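Local coordinates for protein ATP12 ATPase (Paracoccus denitrificans, PDB 2R31) that probably acts as an ATP12-type chaperone in the assembly of the F1 part of ATP synthase, at residues L34-P37 with P41-L44; A91-Y96 with T167-L172; D125-E130 with S178-L183; A159-F164 with V185-I190. One frame throughout, in Å; residues are numbered along the deposited sequence.

Interaction 1. Residues L34-P37 with P41-L44; sequences LRTP and PLRL
The guanidinium of Arg35 meets Pro41 obliquely, its NH1 lying 3.8 Å from Pro41 CD and just as near to CG of the same ring. Pro41 also serves the other arginine: its CB lies over one face of the Arg43 guanidinium, toward the rim. In the plane of that group, NH1 of Arg43 turns back to its own segment and gives a hydrogen bond to Leu42 O (3.0 Å), which it reaches from well above the carbonyl plane. The extended chain of Arg35, with CG anti to the carbonyl carbon (chi1 -70°), carries its head out beside Pro41, where NH1 also bonds Lys39 O. The backbones approach at Arg35 and Pro41 in a single beta bridge, their CA atoms 4.8 Å apart. Next to it two waters link the backbones. One water spans Leu34 O (2.9 Å) and Leu42 O (2.8 Å); a second gives a proton to Leu34 O (2.8 Å) and takes one from Arg43 NH1 (2.8 Å), with a weak bond from Leu42 N. On the inner side Leu34 and Leu42 run alongside one another with their ends in the same direction; the very close approach of their CD2 methyls is doubtful, since Leu42 has a second conformer. Thr36 sets its CG2 4.2 Å from Leu42 CD1, while its OG1 bonds Glu80 and Gln40 N. Helix 70-82 covers Leu42, and Trp57 lies against Leu34. The turn after strand 32-33 is thus closed by an apolar inner layer and, between the backbones, by water rather than direct bonds, with two like-charged heads spread along the outer side.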
loop_
_atom_site.group_PDB
_atom_site.type_symbol
_atom_site.label_atom_id
_atom_site.label_comp_id
_atom_site.label_asym_id
_atom_site.label_seq_id
_atom_site.Cartn_x
_atom_site.Cartn_y
_atom_site.Cartn_z
ATOM N N LEU A 34 -23.371 -6.067 4.599
ATOM C CA LEU A 34 -22.174 -6.913 4.589
ATOM C C LEU A 34 -21.421 -6.727 5.888
ATOM O O LEU A 34 -21.356 -5.626 6.379
ATOM C CB LEU A 34 -21.299 -6.485 3.379
ATOM C CG LEU A 34 -19.976 -7.135 3.128
ATOM C CD1 LEU A 34 -20.140 -8.629 2.886
ATOM C CD2 LEU A 34 -19.325 -6.535 1.886
ATOM N N ARG A 35 -20.884 -7.810 6.424
ATOM C CA ARG A 35 -19.983 -7.781 7.572
ATOM C C ARG A 35 -18.615 -8.259 7.153
ATOM O O ARG A 35 -18.425 -8.824 6.072
ATOM C CB ARG A 35 -20.511 -8.641 8.731
ATOM C CG ARG A 35 -21.735 -8.043 9.370
ATOM C CD ARG A 35 -22.341 -8.716 10.532
ATOM N NE ARG A 35 -23.424 -8.013 11.208
ATOM C CZ ARG A 35 -23.318 -7.295 12.328
ATOM N NH1 ARG A 35 -22.150 -7.129 12.958
ATOM N NH2 ARG A 35 -24.417 -6.718 12.819
ATOM N N THR A 36 -17.626 -7.986 8.017
ATOM C CA THR A 36 -16.306 -8.551 7.781
ATOM C C THR A 36 -16.312 -10.044 8.080
ATOM O O THR A 36 -17.238 -10.583 8.659
ATOM C CB THR A 36 -15.242 -7.823 8.600
ATOM O OG1 THR A 36 -15.449 -8.133 9.981
ATOM C CG2 THR A 36 -15.292 -6.302 8.402
ATOM N N PRO A 37 -15.256 -10.761 7.709
ATOM C CA PRO A 37 -15.213 -12.202 8.004
ATOM C C PRO A 37 -15.312 -12.528 9.483
ATOM O O PRO A 37 -15.882 -13.598 9.783
ATOM C CB PRO A 37 -13.869 -12.632 7.413
ATOM C CG PRO A 37 -13.628 -11.652 6.287
ATOM C CD PRO A 37 -14.119 -10.350 6.873
ATOM N N PRO A 41 -19.170 -4.999 11.805
ATOM C CA PRO A 41 -19.855 -4.213 10.796
ATOM C C PRO A 41 -18.869 -3.672 9.776
ATOM O O PRO A 41 -17.832 -3.164 10.111
ATOM C CB PRO A 41 -20.532 -3.075 11.556
ATOM C CG PRO A 41 -20.659 -3.611 12.947
ATOM C CD PRO A 41 -19.427 -4.470 13.145
ATOM N N LEU A 42 -19.145 -3.808 8.485
ATOM C CA LEU A 42 -18.400 -3.224 7.412
ATOM C C LEU A 42 -18.991 -1.834 7.200
ATOM O O LEU A 42 -20.111 -1.686 6.694
ATOM C CB LEU A 42 -18.440 -4.026 6.113
ATOM C CG LEU A 42 -17.588 -3.460 4.981
ATOM C CD1 LEU A 42 -16.112 -3.670 5.248
ATOM C CD2 LEU A 42 -17.962 -4.064 3.619
ATOM N N ARG A 43 -18.278 -0.789 7.584
ATOM C CA ARG A 43 -18.674 0.594 7.408
ATOM C C ARG A 43 -17.512 1.312 6.712
ATOM O O ARG A 43 -16.365 1.172 7.119
ATOM C CB ARG A 43 -19.039 1.280 8.709
ATOM C CG ARG A 43 -20.288 0.719 9.337
ATOM C CD ARG A 43 -21.589 0.993 8.586
ATOM N NE ARG A 43 -22.729 0.426 9.304
ATOM C CZ ARG A 43 -23.114 -0.855 9.237
ATOM N NH1 ARG A 43 -22.503 -1.729 8.461
ATOM N NH2 ARG A 43 -24.140 -1.290 9.964
ATOM N N LEU A 44 -17.825 2.065 5.653
ATOM C CA LEU A 44 -16.810 2.639 4.778
ATOM C C LEU A 44 -16.838 4.161 4.790
ATOM O O LEU A 44 -17.909 4.769 4.955
ATOM C CB LEU A 44 -17.083 2.149 3.352
ATOM C CG LEU A 44 -17.234 0.626 3.244
ATOM C CD1 LEU A 44 -17.750 0.312 1.858
ATOM C CD2 LEU A 44 -15.935 -0.095 3.547
HETATM O O HOH W 1 -21.895 -3.119 5.069
HETATM O O HOH W 2 -22.395 -4.496 8.696
#

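Interaction 2. Residues A91-Y96 with T167-L172; sequences AMLGDY and TALHDL
His170, against which Met92 and Leu93 pack, is held through ND1, which donates to Asp171 OD1 at 2.9 Å. The N-H...O angle is 157°, the oxygen lies close to the imidazole plane, and the carboxylate is met on its anti side. This bond between neighbours on one helix limits the rotation of the ring and would tend to favour a proton on ND1. The far part of the ring turns to helix 86-95: CE of Met92 approaches His170 NE2 at 3.7 Å and CD2 of the same ring at 3.9 Å, the two side chains crossing at about a right angle. Met92 gets there by a folded chain, bent at chi2 and chi3, which also leaves its sulfur at the edge of the Tyr96 ring, in plane. Leu93 is directed toward the other helix. Its CD1 rests 3.8 Å from His170 CA, and CD2 lies 4.1 Å from His170 CD2, so one leucine fork covers both the backbone and the ring of the histidine. Deeper in, the same CD1 meets Leu169 CD2 at 4.4 Å, a looser apolar touch. Leu166 and Thr174 extend the surface beneath Leu93 along helix 163-174, and a salt bridge from Asp95 to Arg155 ties the outer side of helix 86-95 to helix 148-159. The axes of the two short segments come within 10.5 Å and cross at 36°, both running the same way. Such a spacing, filled by leucine at the centre and by methionine and histidine at the partly exposed margin, is that of side-by-side helix packing in the largely helical part of this ATP12-family chain.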
loop_
_atom_site.group_PDB
_atom_site.type_symbol
_atom_site.label_atom_id
_atom_site.label_comp_id
_atom_site.label_asym_id
_atom_site.label_seq_id
_atom_site.Cartn_x
_atom_site.Cartn_y
_atom_site.Cartn_z
ATOM N N ALA A 91 3.131 3.833 13.897
ATOM C CA ALA A 91 4.526 3.918 14.363
ATOM C C ALA A 91 5.403 2.991 13.532
ATOM O O ALA A 91 6.519 3.342 13.136
ATOM C CB ALA A 91 4.589 3.569 15.817
ATOM N N MET A 92 4.901 1.780 13.244
ATOM C CA MET A 92 5.664 0.813 12.479
ATOM C C MET A 92 5.967 1.329 11.073
ATOM O O MET A 92 7.098 1.206 10.570
ATOM C CB MET A 92 4.862 -0.511 12.461
ATOM C CG MET A 92 5.504 -1.636 11.673
ATOM S SD MET A 92 5.239 -1.603 9.917
ATOM C CE MET A 92 3.515 -1.971 9.850
ATOM N N LEU A 93 4.959 1.902 10.412
ATOM C CA LEU A 93 5.185 2.413 9.057
ATOM C C LEU A 93 6.100 3.626 9.113
ATOM O O LEU A 93 7.020 3.791 8.275
ATOM C CB LEU A 93 3.875 2.704 8.365
ATOM C CG LEU A 93 3.028 1.495 8.025
ATOM C CD1 LEU A 93 1.668 1.922 7.506
ATOM C CD2 LEU A 93 3.739 0.572 7.033
ATOM N N GLY A 94 5.892 4.515 10.082
ATOM C CA GLY A 94 6.737 5.686 10.211
ATOM C C GLY A 94 8.197 5.290 10.450
ATOM O O GLY A 94 9.126 6.016 10.027
ATOM N N ASP A 95 8.439 4.190 11.145
ATOM C CA ASP A 95 9.777 3.717 11.427
ATOM C C ASP A 95 10.544 3.285 10.180
ATOM O O ASP A 95 11.784 3.236 10.220
ATOM C CB ASP A 95 9.768 2.567 12.378
ATOM C CG ASP A 95 9.520 2.908 13.776
ATOM O OD1 ASP A 95 9.589 4.122 14.164
ATOM O OD2 ASP A 95 9.220 1.939 14.530
ATOM N N TYR A 96 9.851 3.038 9.057
ATOM C CA TYR A 96 10.599 2.777 7.827
ATOM C C TYR A 96 11.415 4.000 7.390
ATOM O O TYR A 96 12.340 3.852 6.601
ATOM C CB TYR A 96 9.667 2.335 6.701
ATOM C CG TYR A 96 9.380 0.860 6.652
ATOM C CD1 TYR A 96 8.431 0.271 7.475
ATOM C CD2 TYR A 96 10.087 0.033 5.787
ATOM C CE1 TYR A 96 8.165 -1.049 7.426
ATOM C CE2 TYR A 96 9.784 -1.312 5.722
ATOM C CZ TYR A 96 8.815 -1.855 6.565
ATOM O OH TYR A 96 8.601 -3.215 6.458
ATOM N N THR A 167 -4.270 2.183 5.969
ATOM C CA THR A 167 -4.383 0.836 5.399
ATOM C C THR A 167 -3.826 0.823 3.979
ATOM O O THR A 167 -3.064 -0.068 3.626
ATOM C CB THR A 167 -5.835 0.366 5.431
ATOM O OG1 THR A 167 -6.299 0.343 6.792
ATOM C CG2 THR A 167 -5.956 -1.045 4.867
ATOM N N ALA A 168 -4.214 1.801 3.172
ATOM C CA ALA A 168 -3.720 1.904 1.799
ATOM C C ALA A 168 -2.188 2.098 1.772
ATOM O O ALA A 168 -1.479 1.504 0.968
ATOM C CB ALA A 168 -4.376 3.054 1.072
ATOM N N LEU A 169 -1.672 2.973 2.652
ATOM C CA LEU A 169 -0.233 3.232 2.693
ATOM C C LEU A 169 0.552 1.964 2.953
ATOM O O LEU A 169 1.674 1.793 2.452
ATOM C CB LEU A 169 0.083 4.304 3.743
ATOM C CG LEU A 169 1.552 4.636 3.892
ATOM C CD1 LEU A 169 2.118 5.269 2.622
ATOM C CD2 LEU A 169 1.810 5.542 5.088
ATOM N N HIS A 170 0.025 1.091 3.809
ATOM C CA HIS A 170 0.785 -0.028 4.336
ATOM C C HIS A 170 1.613 -0.742 3.279
ATOM O O HIS A 170 2.855 -0.804 3.417
ATOM C CB HIS A 170 -0.182 -0.977 5.075
ATOM C CG HIS A 170 0.499 -2.106 5.760
ATOM N ND1 HIS A 170 0.963 -3.204 5.082
ATOM C CD2 HIS A 170 0.833 -2.321 7.028
ATOM C CE1 HIS A 170 1.545 -4.031 6.000
ATOM N NE2 HIS A 170 1.478 -3.527 7.216
ATOM N N ASP A 171 0.984 -1.336 2.287
ATOM C CA ASP A 171 1.752 -2.146 1.308
ATOM C C ASP A 171 2.605 -1.293 0.386
ATOM O O ASP A 171 3.611 -1.751 -0.156
ATOM C CB ASP A 171 0.829 -3.039 0.499
ATOM C CG ASP A 171 0.220 -4.175 1.268
ATOM O OD1 ASP A 171 0.514 -4.358 2.468
ATOM O OD2 ASP A 171 -0.560 -4.900 0.602
ATOM N N LEU A 172 2.207 -0.027 0.170
ATOM C CA LEU A 172 3.021 0.913 -0.595
ATOM C C LEU A 172 4.352 1.205 0.084
ATOM O O LEU A 172 5.296 1.630 -0.586
ATOM C CB LEU A 172 2.227 2.198 -0.866
ATOM C CG LEU A 172 1.029 2.024 -1.769
ATOM C CD1 LEU A 172 0.151 3.289 -1.715
ATOM C CD2 LEU A 172 1.383 1.665 -3.185
#

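Interaction 3. Residues D125-E130 with S178-L183; sequences DWAATE and SLILGL
Trp126 reaches from helix 110-130 to the backbone of the helix that begins at Leu179, and its indole carries most of the contact. CB is directed toward helix 179-186 but is too far to touch it, and CG stands anti to the backbone N (chi1 168°), which throws the six-membered ring across to the other helix. On the pyrrole side CD1 touches Arg189, and NE1 donates to Glu130 OE1 at 2.8 Å, one turn on in the same helix; Glu130 has a second conformer, so this bond is doubtful as a constant feature. CB of Glu130 lies over one face of the indole, near its rim. CZ2 meets Arg187, and Trp126 CH2 lies 3.8 Å from Leu183 O and 4.2 Å from Leu183 CB. Trp126 CZ3 comes to 4.0 Å from Ile180 O. Beside the ring, the CB of Ala127 packs on Ile180 CD1 at 3.8 Å. Replaced by an alanine, Trp126 would probably open a gap beside Leu183 and Ile180 and, in the conformer given, leave the Glu130 carboxylate without its indole N-H. Ser178 is the N-cap of the second helix, its OG accepting from Leu181 N (2.9 Å). The segment axes cross at 68°, 10.6 Å apart. Leu154 of helix 148-159 packs on the same Ile180 and Leu183, so helices 110-130 and 148-159 both border helix 179-186, while Leu181 touches helix 192-199.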
loop_
_atom_site.group_PDB
_atom_site.type_symbol
_atom_site.label_atom_id
_atom_site.label_comp_id
_atom_site.label_asym_id
_atom_site.label_seq_id
_atom_site.Cartn_x
_atom_site.Cartn_y
_atom_site.Cartn_z
ATOM N N ASP A 125 14.992 14.360 -2.442
ATOM C CA ASP A 125 14.864 15.813 -2.503
ATOM C C ASP A 125 13.411 16.224 -2.316
ATOM O O ASP A 125 13.114 17.209 -1.638
ATOM C CB ASP A 125 15.398 16.389 -3.812
ATOM C CG ASP A 125 16.884 16.234 -4.065
ATOM O OD1 ASP A 125 17.623 15.911 -3.104
ATOM O OD2 ASP A 125 17.311 16.449 -5.219
ATOM N N TRP A 126 12.484 15.480 -2.899
ATOM C CA TRP A 126 11.050 15.732 -2.716
ATOM C C TRP A 126 10.696 15.667 -1.236
ATOM O O TRP A 126 10.026 16.545 -0.684
ATOM C CB TRP A 126 10.202 14.737 -3.529
ATOM C CG TRP A 126 8.778 14.807 -3.123
ATOM C CD1 TRP A 126 7.876 15.774 -3.516
ATOM C CD2 TRP A 126 8.092 13.915 -2.256
ATOM N NE1 TRP A 126 6.676 15.534 -2.911
ATOM C CE2 TRP A 126 6.760 14.403 -2.144
ATOM C CE3 TRP A 126 8.440 12.738 -1.553
ATOM C CZ2 TRP A 126 5.786 13.788 -1.371
ATOM C CZ3 TRP A 126 7.480 12.132 -0.778
ATOM C CH2 TRP A 126 6.181 12.649 -0.692
ATOM N N ALA A 127 11.086 14.616 -0.538
ATOM C CA ALA A 127 10.765 14.475 0.867
ATOM C C ALA A 127 11.418 15.579 1.676
ATOM O O ALA A 127 10.821 16.103 2.624
ATOM C CB ALA A 127 11.114 13.085 1.384
ATOM N N ALA A 128 12.626 15.987 1.320
ATOM C CA ALA A 128 13.317 17.087 1.982
ATOM C C ALA A 128 12.539 18.377 1.853
ATOM O O ALA A 128 12.443 19.140 2.837
ATOM C CB ALA A 128 14.713 17.252 1.429
ATOM N N THR A 129 11.923 18.691 0.733
ATOM C CA THR A 129 11.278 19.970 0.532
ATOM C C THR A 129 9.804 19.947 0.826
ATOM O O THR A 129 9.269 20.847 1.472
ATOM C CB THR A 129 11.463 20.509 -0.915
ATOM O OG1 THR A 129 10.976 19.543 -1.860
ATOM C CG2 THR A 129 12.917 20.800 -1.185
ATOM N N GLU A 130 9.078 18.963 0.360
ATOM C CA GLU A 130 7.651 18.862 0.598
ATOM C C GLU A 130 7.321 18.509 2.034
ATOM O O GLU A 130 6.405 19.085 2.677
ATOM C CB GLU A 130 6.958 17.874 -0.366
ATOM C CG GLU A 130 5.480 17.836 0.005
ATOM C CD GLU A 130 4.503 17.214 -0.965
ATOM O OE1 GLU A 130 4.697 17.398 -2.195
ATOM O OE2 GLU A 130 3.496 16.524 -0.623
ATOM N N SER A 178 10.145 1.066 1.567
ATOM C CA SER A 178 10.460 2.480 1.566
ATOM C C SER A 178 9.259 3.297 2.039
ATOM O O SER A 178 8.208 3.302 1.395
ATOM C CB SER A 178 10.843 2.954 0.164
ATOM O OG SER A 178 11.060 4.343 0.120
ATOM N N LEU A 179 9.453 4.038 3.150
ATOM C CA LEU A 179 8.434 5.025 3.510
ATOM C C LEU A 179 8.366 6.135 2.494
ATOM O O LEU A 179 7.259 6.612 2.196
ATOM C CB LEU A 179 8.744 5.584 4.927
ATOM C CG LEU A 179 7.725 6.614 5.401
ATOM C CD1 LEU A 179 6.332 6.071 5.482
ATOM C CD2 LEU A 179 8.167 7.145 6.771
ATOM N N ILE A 180 9.513 6.599 1.984
ATOM C CA ILE A 180 9.475 7.699 1.026
ATOM C C ILE A 180 8.689 7.322 -0.227
ATOM O O ILE A 180 7.874 8.128 -0.712
ATOM C CB ILE A 180 10.875 8.204 0.697
ATOM C CG1 ILE A 180 11.618 8.680 1.960
ATOM C CG2 ILE A 180 10.827 9.293 -0.369
ATOM C CD1 ILE A 180 10.810 9.623 2.887
ATOM N N LEU A 181 8.917 6.124 -0.782
ATOM C CA LEU A 181 8.134 5.758 -1.954
ATOM C C LEU A 181 6.671 5.633 -1.647
ATOM O O LEU A 181 5.804 6.014 -2.465
ATOM C CB LEU A 181 8.637 4.451 -2.579
ATOM C CG LEU A 181 10.049 4.483 -3.187
ATOM C CD1 LEU A 181 10.396 3.105 -3.722
ATOM C CD2 LEU A 181 10.176 5.531 -4.270
ATOM N N GLY A 182 6.296 5.107 -0.471
ATOM C CA GLY A 182 4.889 5.021 -0.143
ATOM C C GLY A 182 4.229 6.395 0.013
ATOM O O GLY A 182 3.132 6.636 -0.504
ATOM N N LEU A 183 4.908 7.287 0.748
ATOM C CA LEU A 183 4.389 8.642 0.898
ATOM C C LEU A 183 4.315 9.360 -0.451
ATOM O O LEU A 183 3.379 10.115 -0.702
ATOM C CB LEU A 183 5.214 9.464 1.892
ATOM C CG LEU A 183 5.121 8.985 3.344
ATOM C CD1 LEU A 183 6.079 9.780 4.202
ATOM C CD2 LEU A 183 3.729 9.065 3.887
#

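Interaction 4. Residues A159-F164 with V185-I190; sequences ASLDPF and VIRGRI
A small apolar and water-bridged contact joins the loop before helix 163-174, where Asp162 is the N-cap, to the C-terminal end of helix 179-186, which closes in a Schellman motif at Gly188. The ends of Leu161 and Ile186 meet head-on, Leu161 CD2 lying 3.9 Å from Ile186 CD1. Ile186 does so with CG1 in the crowded position between backbone N and carbonyl carbon (chi1 66°), and its CD1 also lies over one face of the Arg187 guanidinium, near the rim. Leu161 runs antiparallel alongside the Arg187 chain, with CD2 of Leu161 3.6 Å from NH1 of Arg187. That NH1 forms a salt bridge with Glu157, and Trp234 of helix 214-236 touches Leu161, Ile186 and Arg187 alike. With a leucine in place of Arg187, Glu157 would probably lose its charged mate and Leu161 the guanidinium beside it. In the helix end, glycine suits the positive phi of Gly188 (83°), and its N bonds Val185 O. Ser160 OG, bonded also to Glu157 O, lies at the edge of the Arg187 guanidinium, where one water accepts from NH1 (3.0 Å) and donates to OG (3.0 Å).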
loop_
_atom_site.group_PDB
_atom_site.type_symbol
_atom_site.label_atom_id
_atom_site.label_comp_id
_atom_site.label_asym_id
_atom_site.label_seq_id
_atom_site.Cartn_x
_atom_site.Cartn_y
_atom_site.Cartn_z
ATOM N N ALA A 159 1.139 9.397 11.095
ATOM C CA ALA A 159 0.088 9.423 12.144
ATOM C C ALA A 159 -0.998 10.384 11.817
ATOM O O ALA A 159 -2.085 10.290 12.432
ATOM C CB ALA A 159 0.754 9.750 13.485
ATOM N N SER A 160 -0.821 11.285 10.869
ATOM C CA SER A 160 -1.840 12.229 10.465
ATOM C C SER A 160 -2.894 11.604 9.547
ATOM O O SER A 160 -3.890 12.295 9.233
ATOM C CB SER A 160 -1.195 13.443 9.735
ATOM O OG SER A 160 -0.804 13.160 8.394
ATOM N N LEU A 161 -2.679 10.395 9.066
ATOM C CA LEU A 161 -3.605 9.757 8.126
ATOM C C LEU A 161 -4.846 9.270 8.849
ATOM O O LEU A 161 -4.831 8.953 10.018
ATOM C CB LEU A 161 -2.910 8.580 7.467
ATOM C CG LEU A 161 -1.730 8.996 6.579
ATOM C CD1 LEU A 161 -1.014 7.748 6.069
ATOM C CD2 LEU A 161 -2.177 9.849 5.437
ATOM N N ASP A 162 -5.917 9.151 8.081
ATOM C CA ASP A 162 -7.090 8.491 8.567
ATOM C C ASP A 162 -6.880 6.967 8.477
ATOM O O ASP A 162 -5.931 6.481 7.889
ATOM C CB ASP A 162 -8.349 8.949 7.854
ATOM C CG ASP A 162 -8.403 8.838 6.334
ATOM O OD1 ASP A 162 -7.631 8.057 5.795
ATOM O OD2 ASP A 162 -9.231 9.544 5.715
ATOM N N PRO A 163 -7.697 6.150 9.149
ATOM C CA PRO A 163 -7.429 4.715 9.204
ATOM C C PRO A 163 -7.473 3.983 7.874
ATOM O O PRO A 163 -6.632 3.079 7.632
ATOM C CB PRO A 163 -8.555 4.179 10.162
ATOM C CG PRO A 163 -8.767 5.386 11.021
ATOM C CD PRO A 163 -8.761 6.591 10.102
ATOM N N PHE A 164 -8.401 4.326 6.972
ATOM C CA PHE A 164 -8.418 3.668 5.685
ATOM C C PHE A 164 -7.235 4.142 4.835
ATOM O O PHE A 164 -6.670 3.337 4.069
ATOM C CB PHE A 164 -9.762 3.905 4.967
ATOM C CG PHE A 164 -10.875 2.966 5.402
ATOM C CD1 PHE A 164 -11.304 2.905 6.724
ATOM C CD2 PHE A 164 -11.464 2.115 4.502
ATOM C CE1 PHE A 164 -12.293 2.043 7.119
ATOM C CE2 PHE A 164 -12.457 1.242 4.870
ATOM C CZ PHE A 164 -12.862 1.202 6.182
ATOM N N VAL A 185 3.628 8.124 -3.308
ATOM C CA VAL A 185 2.429 7.678 -4.013
ATOM C C VAL A 185 1.209 8.377 -3.411
ATOM O O VAL A 185 0.396 8.984 -4.118
ATOM C CB VAL A 185 2.290 6.155 -4.008
ATOM C CG1 VAL A 185 0.920 5.761 -4.586
ATOM C CG2 VAL A 185 3.422 5.513 -4.776
ATOM N N ILE A 186 1.004 8.283 -2.091
ATOM C CA ILE A 186 -0.235 8.822 -1.531
ATOM C C ILE A 186 -0.283 10.347 -1.620
ATOM O O ILE A 186 -1.379 10.920 -1.656
ATOM C CB ILE A 186 -0.503 8.312 -0.097
ATOM C CG1 ILE A 186 0.479 8.775 0.933
ATOM C CG2 ILE A 186 -0.668 6.785 -0.102
ATOM C CD1 ILE A 186 -0.039 8.733 2.369
ATOM N N ARG A 187 0.881 11.011 -1.665
ATOM C CA ARG A 187 0.953 12.489 -1.777
ATOM C C ARG A 187 1.015 12.944 -3.229
ATOM O O ARG A 187 1.101 14.173 -3.449
ATOM C CB ARG A 187 2.076 13.048 -0.926
ATOM C CG ARG A 187 1.944 12.767 0.561
ATOM C CD ARG A 187 0.587 13.004 1.155
ATOM N NE ARG A 187 0.557 12.970 2.602
ATOM C CZ ARG A 187 -0.561 12.904 3.310
ATOM N NH1 ARG A 187 -0.479 12.979 4.647
ATOM N NH2 ARG A 187 -1.746 12.763 2.726
ATOM N N GLY A 188 0.962 12.060 -4.197
ATOM C CA GLY A 188 0.837 12.449 -5.586
ATOM C C GLY A 188 2.093 12.837 -6.306
ATOM O O GLY A 188 1.985 13.325 -7.426
ATOM N N ARG A 189 3.239 12.544 -5.742
ATOM C CA ARG A 189 4.521 12.831 -6.391
ATOM C C ARG A 189 4.865 11.805 -7.472
ATOM O O ARG A 189 5.491 12.180 -8.486
ATOM C CB ARG A 189 5.604 12.963 -5.341
ATOM C CG ARG A 189 7.034 13.112 -5.875
ATOM C CD ARG A 189 7.247 14.307 -6.754
ATOM N NE ARG A 189 8.612 14.413 -7.223
ATOM C CZ ARG A 189 9.150 13.668 -8.192
ATOM N NH1 ARG A 189 8.385 12.794 -8.805
ATOM N NH2 ARG A 189 10.444 13.830 -8.523
ATOM N N ILE A 190 4.523 10.549 -7.255
ATOM C CA ILE A 190 4.689 9.471 -8.230
ATOM C C ILE A 190 3.459 8.578 -8.156
ATOM O O ILE A 190 2.725 8.641 -7.162
ATOM C CB ILE A 190 5.974 8.646 -8.029
ATOM C CG1 ILE A 190 5.943 7.913 -6.658
ATOM C CG2 ILE A 190 7.209 9.470 -8.235
ATOM C CD1 ILE A 190 7.180 7.130 -6.307
HETATM O O HOH W 3 -2.898 13.439 6.287
#

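From the N terminus, interaction 1 comes first and is complete in itself: it closes a three-residue turn between strand 32-33 and helix 47-58. The remaining three are long-range and interleave. Interaction 2 opens at helix 86-95, interaction 3 at helix 110-130 and interaction 4 at 159-164; they close in the same order, at 167-172, 178-183 and 185-190, so each crosses the other two and none is nested. Their second halves lie on the consecutive helices 163-174 and 179-186 and the turn after them. Leu169 touches Leu161, Ile186 and Gly182, joining all three. Interaction 1, about 23 Å from interaction 4 between centres, meets it through Leu44 on Phe164.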